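Exotoxin A (Pseudomonas aeruginosa, PDB 1IKP) is a secreted bacterial toxin that enters host cells and transfers ADP-ribose from NAD to elongation factor 2, which stops protein synthesis. Local coordinates at residues A[38-43]-A[185-190]; A[81-86]-A[250-255]; A[167-172]-A[229-234]; A[203-208]-A[237-242]. The protein carries 2 engineered substitutions. All coordinates share one frame; numbering follows the deposited sequence. Where two conformers were deposited one is given.

How the interactions relate
Interactions 1, 3 and 4 lie within the receptor-binding part of the chain. Interaction 2 joins that part to the targeting part and is a surface contact. Interactions 1 and 3 are partly buried and share one sheet, where strands 40-49 and 164-176 are neighbours. They touch through Leu43 and Val172. Interaction 3 is mainly backbone pairing, whereas interaction 1 relies on a glutamine amide and two tryptophans. Interaction 4, also partly buried, is apolar packing of a short helix on an extended loop. A long, weak ion pair from Lys234 to Asp203 ties it to interaction 3. Interaction 2 has neither hydrogen bonds nor salt bridges between its segments; a proline ring dominates it.

Interaction 1. Residues A[38-43]-A[185-190]; sequences NGQGVL and KRWSEW
Gln40 and Lys185 bring the two backbones closest, with their CA atoms 7.0 Å apart. From there the chains separate, and the CA atoms of Val42 and Trp190 are 9.2 Å apart. From Gly41 on the chain is a strand of the beta jelly roll of the binding domain. It is hydrogen-bonded to strands 97-106 and 164-176. The 185-190 segment passes beside it and leads into a short, irregular helical turn.

Gln40 carries the contact, its CB pointing at the other segment. Its chain is extended beyond CG (chi2 -178°), which carries the amide to the backbone of Arg186. Gln40 OE1 accepts from Arg186 N at 3.1 Å, nearly straight and on a lone pair in the carbonyl plane. Gln40 NE2 donates to Arg186 O at 2.9 Å, from well above that carbonyl's plane, in a distinctly bent bond. One amide thus grips both polar backbone atoms of one residue. Trp220 NE1 is a second donor to Arg186 O.

Gln40 NE2 lies over one face of the Trp187 indole, toward its rim, with amide and ring planes 68° apart. Lys185 slides past Gln40 the other way, and its NZ makes a weak bond to Gly39 O. Trp190 NE1 is held elsewhere, by Asn112 OD1. Farther along the strand Val42 touches both indoles: its CG2 is 4.1 Å from Trp187 CZ3 and 3.9 Å from Trp190 CZ3.

Interaction 2. Residues A[81-86]-A[250-255]; sequences PNKPVR and FPEGGS
The pyrrolidine ring of Pro251 meets residues 81-86 with its CB and CG side, which faces Lys83, Pro84 and Val85. The two planar groups nearby, Phe250 and Arg86, take no part in the contact; each is covered from within its own segment. The Phe250 ring has Ser255 CA over the centre of one face. The Arg86 guanidinium has Pro84 CG over one face, toward its rim, and its NE forms a salt bridge with Glu76. The motif on the 250-255 side is a type I beta turn, closed by a bond from Gly253 N to Phe250 O. It links strand 245-248 to helix 255-265, roughly where the binding family region gives way to the targeting one. The other segment is the loop that enters strand 85-90, an outermost strand of its sheet.

Pro251 is pressed close to Lys83. Pro251 CB lies 3.0 Å from Lys83 O. The two CB atoms, Lys83 CB and Pro251 CB, are 3.2 Å apart, tighter than normal carbon contact, so the packing there is tight. The Lys83 chain bends at chi2 (-146°) and runs alongside the turn. Lys83 CD lies 3.1 Å from Pro251 O and 3.8 Å from Glu252 CG, where the two side chains cross at about a right angle. The contact between them is made by methylene groups alone. Lys83 NZ and Glu252 OE1 stay 6.2 Å apart, so the opposite charges do not form a salt bridge. At the start of the strand, Val85 CG2 rests 3.9 Å from Pro251 CG.

Interaction 3. Residues A[167-172]-A[229-234]; sequences ISHAGV and AGNPAK
His169 reaches along the loop of residues 231-233, and its ring lies beside Asn231. His169 CB is 3.3 Å from Asn231 O and 3.7 Å from Ala233 CB. CG stays near the same two atoms. ND1 then passes Ala233 CB more loosely. His169 CD2, across the ring from ND1, comes nearest, 3.0 Å from Asn231 O, which sits at the ring edge, in plane. His169 CD2 is also 3.2 Å from Asn231 ND2. At the tip, NE2 approaches the same ND2, but the geometry does not suit a hydrogen bond. Ring and amide point the same way, their planes 48° apart.

The backbone of His169 turns a corner here, with phi and psi both positive. His169 O takes a 2.7 Å bond from a water that also accepts from Ala233 N.

Beyond the corner the pairing is direct. Asn231 N donates to Ala170 O at 2.9 Å, and Val172 N donates to Ala229 O at 3.0 Å. Ala229 N returns a bond to Val172 O at 3.2 Å. Gly171 and Gly230 face each other with no side chains between them, so the backbones come very close. Val172 CG1 packs on Ala229 CB, and Trp8 touches both residues. This is antiparallel beta pairing that carries on from strands 164-176 and 224-228 through the corner at Ala229, in the jelly roll of the binding domain.

Interaction 4. Residues A[203-208]-A[237-242]; sequences DGVYNY and LDIKPT
Val205 and Tyr208, one turn apart on helix 205-210, present a bumpy face to Leu237, Ile239 and Pro241. The opposing segment is extended, and these three residues, two apart in sequence, meet the helix in order.

The first bump is Val205 CG2. Val205 CG2 sits in the fork of Leu237, 3.8 Å from Leu237 CD1 and from Leu237 CD2. The two side chains cross obliquely. The other branch, Val205 CG1, helps form a hollow with the Tyr208 ring. Ile239 fills that hollow with its end methyl. Its CG1 lies between the backbone N and the carbonyl carbon (chi1 63°), and the chain then runs straight out to CD1. Ile239 CD1 is 4.1 Å from Val205 CG1 and 3.7 Å from Tyr208 CD2. It meets the tyrosine ring at the edge, near its plane.

Tyr208 slides past Ile239 in the opposite direction. Its CG is anti to the backbone N (chi1 178°), which throws the ring across toward the loop. The hydroxyl end of the ring meets Pro241 obliquely. Tyr208 OH lies 3.2 Å from Pro241 CG there, and Tyr208 CZ is 4.0 Å from the same carbon.

Strand 126-136 lies against both segments: Met129 touches Val205, and Leu126 touches Leu237 and Ile239. Backbone bonds join Asp238 to Leu126 and Lys240 to Ser127, so the loop runs beside the start of that strand. Tyr206 of the helix instead packs on Lys194 and Cys197.

Interaction 1. Residues A[38-43]-A[185-190]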
loop_
_atom_site.group_PDB
_atom_site.type_symbol
_atom_site.label_atom_id
_atom_site.label_comp_id
_atom_site.label_asym_id
_atom_site.label_seq_id
_atom_site.Cartn_x
_atom_site.Cartn_y
_atom_site.Cartn_z
ATOM N N ASN A 38 25.099 10.505 9.148
ATOM C CA ASN A 38 25.442 9.906 7.864
ATOM C C ASN A 38 24.680 8.599 7.666
ATOM O O ASN A 38 24.701 8.014 6.581
ATOM C CB ASN A 38 26.946 9.636 7.787
ATOM C CG ASN A 38 27.773 10.878 8.048
ATOM O OD1 ASN A 38 27.612 11.900 7.380
ATOM N ND2 ASN A 38 28.671 10.794 9.024
ATOM N N GLY A 39 24.018 8.141 8.725
ATOM C CA GLY A 39 23.239 6.919 8.641
ATOM C C GLY A 39 21.786 7.296 8.416
ATOM O O GLY A 39 21.498 8.283 7.741
ATOM N N GLN A 40 20.866 6.517 8.968
ATOM C CA GLN A 40 19.451 6.826 8.825
ATOM C C GLN A 40 18.769 6.545 10.137
ATOM O O GLN A 40 19.150 5.634 10.875
ATOM C CB GLN A 40 18.800 6.013 7.698
ATOM C CG GLN A 40 18.967 4.517 7.791
ATOM C CD GLN A 40 18.344 3.783 6.610
ATOM O OE1 GLN A 40 18.857 2.762 6.176
ATOM N NE2 GLN A 40 17.229 4.298 6.096
ATOM N N GLY A 41 17.758 7.343 10.451
ATOM C CA GLY A 41 17.061 7.129 11.697
ATOM C C GLY A 41 15.704 7.787 11.667
ATOM O O GLY A 41 15.339 8.427 10.678
ATOM N N VAL A 42 14.975 7.614 12.766
ATOM C CA VAL A 42 13.654 8.202 12.956
ATOM C C VAL A 42 13.554 8.818 14.352
ATOM O O VAL A 42 13.845 8.155 15.362
ATOM C CB VAL A 42 12.545 7.153 12.834
ATOM C CG1 VAL A 42 11.178 7.798 13.127
ATOM C CG2 VAL A 42 12.533 6.535 11.438
ATOM N N LEU A 43 13.178 10.089 14.404
ATOM C CA LEU A 43 12.943 10.789 15.654
ATOM C C LEU A 43 11.460 10.598 15.943
ATOM O O LEU A 43 10.624 10.884 15.080
ATOM C CB LEU A 43 13.222 12.288 15.512
ATOM C CG LEU A 43 14.698 12.649 15.426
ATOM C CD1 LEU A 43 14.865 14.058 14.893
ATOM C CD2 LEU A 43 15.316 12.516 16.831
ATOM N N LYS A 185 20.752 2.581 2.098
ATOM C CA LYS A 185 19.629 3.179 2.812
ATOM C C LYS A 185 18.325 2.474 2.461
ATOM O O LYS A 185 17.973 2.349 1.289
ATOM C CB LYS A 185 19.511 4.663 2.461
ATOM C CG LYS A 185 20.730 5.494 2.826
ATOM C CD LYS A 185 20.996 5.461 4.321
ATOM C CE LYS A 185 22.091 6.443 4.703
ATOM N NZ LYS A 185 21.717 7.843 4.361
ATOM N N ARG A 186 17.612 2.019 3.482
ATOM C CA ARG A 186 16.343 1.326 3.285
ATOM C C ARG A 186 15.210 2.104 3.952
ATOM O O ARG A 186 15.258 2.354 5.162
ATOM C CB ARG A 186 16.435 -0.086 3.883
ATOM C CG ARG A 186 15.151 -0.908 3.817
ATOM C CD ARG A 186 15.366 -2.304 4.406
ATOM N NE ARG A 186 14.139 -3.101 4.454
ATOM C CZ ARG A 186 13.495 -3.567 3.389
ATOM N NH1 ARG A 186 13.954 -3.321 2.167
ATOM N NH2 ARG A 186 12.389 -4.285 3.544
ATOM N N TRP A 187 14.202 2.506 3.174
ATOM C CA TRP A 187 13.065 3.240 3.742
ATOM C C TRP A 187 11.715 2.616 3.422
ATOM O O TRP A 187 10.681 3.282 3.478
ATOM C CB TRP A 187 13.066 4.706 3.280
ATOM C CG TRP A 187 14.153 5.535 3.873
ATOM C CD1 TRP A 187 15.291 5.970 3.251
ATOM C CD2 TRP A 187 14.200 6.069 5.202
ATOM N NE1 TRP A 187 16.038 6.745 4.101
ATOM C CE2 TRP A 187 15.392 6.824 5.308
ATOM C CE3 TRP A 187 13.346 5.988 6.317
ATOM C CZ2 TRP A 187 15.756 7.496 6.484
ATOM C CZ3 TRP A 187 13.708 6.659 7.490
ATOM C CH2 TRP A 187 14.902 7.402 7.563
ATOM N N SER A 188 11.694 1.331 3.099
ATOM C CA SER A 188 10.425 0.690 2.783
ATOM C C SER A 188 9.448 0.601 3.958
ATOM O O SER A 188 8.245 0.776 3.777
ATOM C CB SER A 188 10.661 -0.710 2.198
ATOM O OG SER A 188 11.439 -1.496 3.076
ATOM N N GLU A 189 9.948 0.341 5.162
ATOM C CA GLU A 189 9.068 0.227 6.313
ATOM C C GLU A 189 8.333 1.538 6.609
ATOM O O GLU A 189 7.174 1.527 7.013
ATOM C CB GLU A 189 9.875 -0.209 7.549
ATOM C CG GLU A 189 10.538 -1.595 7.429
ATOM C CD GLU A 189 11.933 -1.563 6.804
ATOM O OE1 GLU A 189 12.372 -0.508 6.289
ATOM O OE2 GLU A 189 12.607 -2.620 6.828
ATOM N N TRP A 190 9.026 2.649 6.391
ATOM C CA TRP A 190 8.494 3.992 6.633
ATOM C C TRP A 190 7.159 4.223 5.924
ATOM O O TRP A 190 6.260 4.854 6.462
ATOM C CB TRP A 190 9.539 5.024 6.184
ATOM C CG TRP A 190 9.115 6.460 6.268
ATOM C CD1 TRP A 190 8.606 7.244 5.255
ATOM C CD2 TRP A 190 9.177 7.303 7.426
ATOM N NE1 TRP A 190 8.356 8.507 5.718
ATOM C CE2 TRP A 190 8.694 8.576 7.046
ATOM C CE3 TRP A 190 9.594 7.106 8.759
ATOM C CZ2 TRP A 190 8.613 9.638 7.942
ATOM C CZ3 TRP A 190 9.513 8.169 9.649
ATOM C CH2 TRP A 190 9.022 9.422 9.234
#

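Interaction 2. Residues A[81-86]-A[250-255]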
loop_
_atom_site.group_PDB
_atom_site.type_symbol
_atom_site.label_atom_id
_atom_site.label_comp_id
_atom_site.label_asym_id
_atom_site.label_seq_id
_atom_site.Cartn_x
_atom_site.Cartn_y
_atom_site.Cartn_z
ATOM N N PRO A 81 2.440 26.365 0.183
ATOM C CA PRO A 81 1.490 27.428 0.536
ATOM C C PRO A 81 0.013 27.468 0.086
ATOM O O PRO A 81 -0.862 27.909 0.826
ATOM C CB PRO A 81 2.244 28.695 0.115
ATOM C CG PRO A 81 2.985 28.242 -1.110
ATOM C CD PRO A 81 3.529 26.874 -0.680
ATOM N N ASN A 82 -0.300 26.958 -1.078
ATOM C CA ASN A 82 -1.711 27.016 -1.520
ATOM C C ASN A 82 -2.612 25.851 -1.073
ATOM O O ASN A 82 -3.801 26.073 -0.853
ATOM C CB ASN A 82 -1.749 27.144 -3.052
ATOM C CG ASN A 82 -1.127 28.430 -3.506
ATOM O OD1 ASN A 82 -1.631 29.514 -3.200
ATOM N ND2 ASN A 82 -0.032 28.321 -4.243
ATOM N N LYS A 83 -2.089 24.638 -0.926
ATOM C CA LYS A 83 -2.964 23.537 -0.566
ATOM C C LYS A 83 -2.461 22.725 0.636
ATOM O O LYS A 83 -1.734 21.739 0.518
ATOM C CB LYS A 83 -3.218 22.705 -1.831
ATOM C CG LYS A 83 -3.320 23.549 -3.092
ATOM C CD LYS A 83 -4.319 22.986 -4.098
ATOM C CE LYS A 83 -4.569 23.928 -5.279
ATOM N NZ LYS A 83 -5.646 23.414 -6.169
ATOM N N PRO A 84 -2.893 23.198 1.822
ATOM C CA PRO A 84 -2.480 22.517 3.056
ATOM C C PRO A 84 -2.775 21.014 3.023
ATOM O O PRO A 84 -3.784 20.633 2.444
ATOM C CB PRO A 84 -3.314 23.220 4.145
ATOM C CG PRO A 84 -3.721 24.503 3.520
ATOM C CD PRO A 84 -4.052 24.186 2.098
ATOM N N VAL A 85 -1.926 20.244 3.560
ATOM C CA VAL A 85 -2.282 18.826 3.704
ATOM C C VAL A 85 -3.239 18.799 4.907
ATOM O O VAL A 85 -2.937 19.401 5.943
ATOM C CB VAL A 85 -1.041 17.964 3.978
ATOM C CG1 VAL A 85 -1.451 16.504 4.000
ATOM C CG2 VAL A 85 0.002 18.183 2.862
ATOM N N ARG A 86 -4.381 18.137 4.763
ATOM C CA ARG A 86 -5.389 18.132 5.817
ATOM C C ARG A 86 -5.992 16.762 6.071
ATOM O O ARG A 86 -6.319 16.031 5.136
ATOM C CB ARG A 86 -6.549 19.073 5.437
ATOM C CG ARG A 86 -6.189 20.538 5.338
ATOM C CD ARG A 86 -7.477 21.375 5.394
ATOM N NE ARG A 86 -7.197 22.793 5.629
ATOM C CZ ARG A 86 -7.178 23.728 4.688
ATOM N NH1 ARG A 86 -7.424 23.421 3.419
ATOM N NH2 ARG A 86 -6.915 24.982 5.026
ATOM N N PHE A 250 -3.995 14.332 -1.101
ATOM C CA PHE A 250 -3.346 14.962 -2.259
ATOM C C PHE A 250 -3.981 16.356 -2.414
ATOM O O PHE A 250 -5.004 16.509 -3.061
ATOM C CB PHE A 250 -3.608 14.122 -3.513
ATOM C CG PHE A 250 -2.817 12.837 -3.564
ATOM C CD1 PHE A 250 -1.746 12.705 -4.445
ATOM C CD2 PHE A 250 -3.138 11.762 -2.734
ATOM C CE1 PHE A 250 -1.001 11.529 -4.508
ATOM C CE2 PHE A 250 -2.393 10.568 -2.782
ATOM C CZ PHE A 250 -1.320 10.456 -3.680
ATOM N N PRO A 251 -3.363 17.388 -1.828
ATOM C CA PRO A 251 -3.923 18.741 -1.920
ATOM C C PRO A 251 -4.164 19.283 -3.327
ATOM O O PRO A 251 -5.099 20.055 -3.527
ATOM C CB PRO A 251 -2.922 19.590 -1.136
ATOM C CG PRO A 251 -2.304 18.638 -0.214
ATOM C CD PRO A 251 -2.124 17.398 -1.033
ATOM N N GLU A 252 -3.334 18.872 -4.275
ATOM C CA GLU A 252 -3.484 19.317 -5.662
ATOM C C GLU A 252 -4.154 18.247 -6.521
ATOM O O GLU A 252 -4.164 18.338 -7.752
ATOM C CB GLU A 252 -2.120 19.685 -6.253
ATOM C CG GLU A 252 -1.578 21.018 -5.742
ATOM C CD GLU A 252 -0.163 21.294 -6.202
ATOM O OE1 GLU A 252 0.080 21.257 -7.426
ATOM O OE2 GLU A 252 0.705 21.551 -5.341
ATOM N N GLY A 253 -4.735 17.244 -5.871
ATOM C CA GLY A 253 -5.395 16.170 -6.595
ATOM C C GLY A 253 -4.405 15.203 -7.222
ATOM O O GLY A 253 -3.221 15.232 -6.902
ATOM N N GLY A 254 -4.894 14.337 -8.112
ATOM C CA GLY A 254 -4.015 13.387 -8.778
ATOM C C GLY A 254 -3.756 12.113 -7.986
ATOM O O GLY A 254 -2.773 11.416 -8.238
ATOM N N SER A 255 -4.635 11.805 -7.042
ATOM C CA SER A 255 -4.419 10.599 -6.239
ATOM C C SER A 255 -4.534 9.288 -7.032
ATOM O O SER A 255 -3.695 8.396 -6.873
ATOM C CB SER A 255 -5.371 10.594 -5.063
ATOM O OG SER A 255 -6.694 10.672 -5.522
#

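Interaction 3. Residues A[167-172]-A[229-234]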
loop_
_atom_site.group_PDB
_atom_site.type_symbol
_atom_site.label_atom_id
_atom_site.label_comp_id
_atom_site.label_asym_id
_atom_site.label_seq_id
_atom_site.Cartn_x
_atom_site.Cartn_y
_atom_site.Cartn_z
ATOM N N ILE A 167 -0.299 17.739 30.630
ATOM C CA ILE A 167 0.532 16.937 29.741
ATOM C C ILE A 167 1.413 16.017 30.567
ATOM O O ILE A 167 1.897 16.406 31.640
ATOM C CB ILE A 167 1.455 17.828 28.897
ATOM C CG1 ILE A 167 0.631 18.880 28.161
ATOM C CG2 ILE A 167 2.274 16.971 27.921
ATOM C CD1 ILE A 167 1.451 19.820 27.310
ATOM N N SER A 168 1.615 14.800 30.079
ATOM C CA SER A 168 2.484 13.851 30.755
ATOM C C SER A 168 3.313 13.069 29.740
ATOM O O SER A 168 2.951 12.952 28.558
ATOM C CB SER A 168 1.681 12.889 31.640
ATOM O OG SER A 168 0.698 12.165 30.916
ATOM N N HIS A 169 4.448 12.555 30.194
ATOM C CA HIS A 169 5.324 11.780 29.331
ATOM C C HIS A 169 5.666 12.434 28.009
ATOM O O HIS A 169 5.666 11.778 26.953
ATOM C CB HIS A 169 4.751 10.383 29.095
ATOM C CG HIS A 169 4.889 9.483 30.284
ATOM N ND1 HIS A 169 3.843 9.213 31.140
ATOM C CD2 HIS A 169 5.966 8.835 30.787
ATOM C CE1 HIS A 169 4.268 8.437 32.120
ATOM N NE2 HIS A 169 5.553 8.195 31.932
ATOM N N ALA A 170 5.991 13.716 28.049
ATOM C CA ALA A 170 6.411 14.413 26.840
ATOM C C ALA A 170 7.862 13.988 26.637
ATOM O O ALA A 170 8.607 13.848 27.612
ATOM C CB ALA A 170 6.332 15.920 27.028
ATOM N N GLY A 171 8.272 13.793 25.389
ATOM C CA GLY A 171 9.641 13.389 25.140
ATOM C C GLY A 171 9.913 13.113 23.674
ATOM O O GLY A 171 9.008 13.166 22.824
ATOM N N VAL A 172 11.173 12.821 23.387
ATOM C CA VAL A 172 11.601 12.523 22.029
ATOM C C VAL A 172 12.694 11.469 22.080
ATOM O O VAL A 172 13.604 11.521 22.928
ATOM C CB VAL A 172 12.089 13.809 21.286
ATOM C CG1 VAL A 172 13.237 14.486 22.037
ATOM C CG2 VAL A 172 12.490 13.452 19.863
ATOM N N ALA A 229 15.296 13.314 25.041
ATOM C CA ALA A 229 14.805 14.304 25.994
ATOM C C ALA A 229 13.467 13.858 26.554
ATOM O O ALA A 229 12.739 13.066 25.940
ATOM C CB ALA A 229 14.666 15.690 25.318
ATOM N N GLY A 230 13.135 14.364 27.735
ATOM C CA GLY A 230 11.875 14.004 28.347
ATOM C C GLY A 230 11.775 12.536 28.718
ATOM O O GLY A 230 12.784 11.863 28.948
ATOM N N ASN A 231 10.552 12.027 28.765
ATOM C CA ASN A 231 10.337 10.640 29.123
ATOM C C ASN A 231 9.118 10.086 28.404
ATOM O O ASN A 231 8.008 10.098 28.925
ATOM C CB ASN A 231 10.167 10.515 30.642
ATOM C CG ASN A 231 9.957 9.083 31.086
ATOM O OD1 ASN A 231 10.668 8.176 30.650
ATOM N ND2 ASN A 231 8.984 8.873 31.962
ATOM N N PRO A 232 9.320 9.592 27.176
ATOM C CA PRO A 232 8.231 9.026 26.385
ATOM C C PRO A 232 7.561 7.859 27.091
ATOM O O PRO A 232 8.197 7.110 27.840
ATOM C CB PRO A 232 8.923 8.590 25.094
ATOM C CG PRO A 232 10.114 9.501 24.993
ATOM C CD PRO A 232 10.584 9.626 26.419
ATOM N N ALA A 233 6.274 7.701 26.831
ATOM C CA ALA A 233 5.489 6.628 27.414
ATOM C C ALA A 233 5.515 5.377 26.540
ATOM O O ALA A 233 5.671 5.457 25.320
ATOM C CB ALA A 233 4.054 7.097 27.591
ATOM N N LYS A 234 5.361 4.223 27.180
ATOM C CA LYS A 234 5.294 2.935 26.497
ATOM C C LYS A 234 4.037 2.328 27.100
ATOM O O LYS A 234 4.073 1.698 28.158
ATOM C CB LYS A 234 6.518 2.077 26.819
ATOM C CG LYS A 234 6.523 0.731 26.109
ATOM C CD LYS A 234 7.841 -0.003 26.326
ATOM C CE LYS A 234 7.786 -1.413 25.752
ATOM N NZ LYS A 234 7.453 -1.421 24.299
HETATM O O HOH W 1 4.884 9.788 25.265
#

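Interaction 4. Residues A[203-208]-A[237-242]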
loop_
_atom_site.group_PDB
_atom_site.type_symbol
_atom_site.label_atom_id
_atom_site.label_comp_id
_atom_site.label_asym_id
_atom_site.label_seq_id
_atom_site.Cartn_x
_atom_site.Cartn_y
_atom_site.Cartn_z
ATOM N N ASP A 203 6.266 -1.668 20.569
ATOM C CA ASP A 203 6.607 -3.073 20.346
ATOM C C ASP A 203 5.404 -3.982 20.557
ATOM O O ASP A 203 4.671 -3.827 21.531
ATOM C CB ASP A 203 7.738 -3.514 21.277
ATOM C CG ASP A 203 9.061 -2.877 20.924
ATOM O OD1 ASP A 203 9.403 -2.846 19.721
ATOM O OD2 ASP A 203 9.763 -2.415 21.847
ATOM N N GLY A 204 5.203 -4.918 19.630
ATOM C CA GLY A 204 4.094 -5.853 19.731
ATOM C C GLY A 204 2.816 -5.465 19.009
ATOM O O GLY A 204 1.954 -6.311 18.751
ATOM N N VAL A 205 2.683 -4.191 18.662
ATOM C CA VAL A 205 1.473 -3.752 17.990
ATOM C C VAL A 205 1.347 -4.326 16.578
ATOM O O VAL A 205 0.279 -4.808 16.187
ATOM C CB VAL A 205 1.399 -2.200 17.916
ATOM C CG1 VAL A 205 0.159 -1.772 17.117
ATOM C CG2 VAL A 205 1.327 -1.620 19.330
ATOM N N TYR A 206 2.429 -4.260 15.815
ATOM C CA TYR A 206 2.387 -4.772 14.453
ATOM C C TYR A 206 2.048 -6.261 14.469
ATOM O O TYR A 206 1.157 -6.706 13.757
ATOM C CB TYR A 206 3.722 -4.535 13.758
ATOM C CG TYR A 206 3.726 -4.989 12.321
ATOM C CD1 TYR A 206 3.293 -4.144 11.299
ATOM C CD2 TYR A 206 4.116 -6.283 11.986
ATOM C CE1 TYR A 206 3.247 -4.580 9.986
ATOM C CE2 TYR A 206 4.072 -6.728 10.681
ATOM C CZ TYR A 206 3.635 -5.875 9.684
ATOM O OH TYR A 206 3.574 -6.324 8.391
ATOM N N ASN A 207 2.742 -7.034 15.296
ATOM C CA ASN A 207 2.462 -8.464 15.347
ATOM C C ASN A 207 0.991 -8.753 15.623
ATOM O O ASN A 207 0.380 -9.599 14.970
ATOM C CB ASN A 207 3.310 -9.152 16.414
ATOM C CG ASN A 207 3.022 -10.637 16.500
ATOM O OD1 ASN A 207 3.207 -11.376 15.528
ATOM N ND2 ASN A 207 2.550 -11.082 17.658
ATOM N N TYR A 208 0.418 -8.054 16.598
ATOM C CA TYR A 208 -0.979 -8.272 16.928
ATOM C C TYR A 208 -1.954 -7.883 15.813
ATOM O O TYR A 208 -2.834 -8.669 15.452
ATOM C CB TYR A 208 -1.348 -7.529 18.219
ATOM C CG TYR A 208 -2.802 -7.675 18.605
ATOM C CD1 TYR A 208 -3.346 -8.929 18.918
ATOM C CD2 TYR A 208 -3.641 -6.565 18.668
ATOM C CE1 TYR A 208 -4.694 -9.060 19.286
ATOM C CE2 TYR A 208 -4.982 -6.685 19.030
ATOM C CZ TYR A 208 -5.501 -7.929 19.340
ATOM O OH TYR A 208 -6.825 -8.024 19.720
ATOM N N LEU A 237 -1.020 -2.484 26.117
ATOM C CA LEU A 237 -2.043 -2.590 25.088
ATOM C C LEU A 237 -3.365 -3.221 25.512
ATOM O O LEU A 237 -3.409 -4.157 26.311
ATOM C CB LEU A 237 -1.494 -3.368 23.885
ATOM C CG LEU A 237 -0.129 -2.975 23.303
ATOM C CD1 LEU A 237 0.224 -3.935 22.176
ATOM C CD2 LEU A 237 -0.155 -1.533 22.792
ATOM N N ASP A 238 -4.442 -2.676 24.967
ATOM C CA ASP A 238 -5.799 -3.156 25.173
ATOM C C ASP A 238 -6.479 -2.619 23.917
ATOM O O ASP A 238 -7.618 -2.134 23.932
ATOM C CB ASP A 238 -6.423 -2.554 26.433
ATOM C CG ASP A 238 -7.757 -3.185 26.768
ATOM O OD1 ASP A 238 -7.889 -4.406 26.550
ATOM O OD2 ASP A 238 -8.665 -2.479 27.250
ATOM N N ILE A 239 -5.744 -2.735 22.813
ATOM C CA ILE A 239 -6.183 -2.218 21.524
ATOM C C ILE A 239 -7.177 -3.047 20.735
ATOM O O ILE A 239 -7.162 -4.277 20.773
ATOM C CB ILE A 239 -4.967 -1.937 20.612
ATOM C CG1 ILE A 239 -4.219 -3.233 20.304
ATOM C CG2 ILE A 239 -4.016 -0.969 21.302
ATOM C CD1 ILE A 239 -3.005 -3.030 19.416
ATOM N N LYS A 240 -8.048 -2.348 20.015
ATOM C CA LYS A 240 -9.041 -2.991 19.167
ATOM C C LYS A 240 -8.269 -3.534 17.959
ATOM O O LYS A 240 -7.366 -2.867 17.449
ATOM C CB LYS A 240 -10.083 -1.966 18.716
ATOM C CG LYS A 240 -11.238 -2.557 17.928
ATOM C CD LYS A 240 -12.244 -1.483 17.540
ATOM C CE LYS A 240 -13.379 -2.064 16.718
ATOM N NZ LYS A 240 -14.337 -1.011 16.294
ATOM N N PRO A 241 -8.605 -4.752 17.500
ATOM C CA PRO A 241 -7.989 -5.454 16.362
ATOM C C PRO A 241 -8.031 -4.752 15.000
ATOM O O PRO A 241 -7.728 -5.366 13.978
ATOM C CB PRO A 241 -8.741 -6.783 16.333
ATOM C CG PRO A 241 -9.107 -6.993 17.764
ATOM C CD PRO A 241 -9.582 -5.625 18.170
ATOM N N THR A 242 -8.396 -3.475 14.988
ATOM C CA THR A 242 -8.474 -2.700 13.750
ATOM C C THR A 242 -7.152 -2.753 12.976
ATOM O O THR A 242 -6.089 -2.466 13.527
ATOM C CB THR A 242 -8.799 -1.232 14.061
ATOM O OG1 THR A 242 -9.984 -1.174 14.866
ATOM C CG2 THR A 242 -9.022 -0.448 12.780
#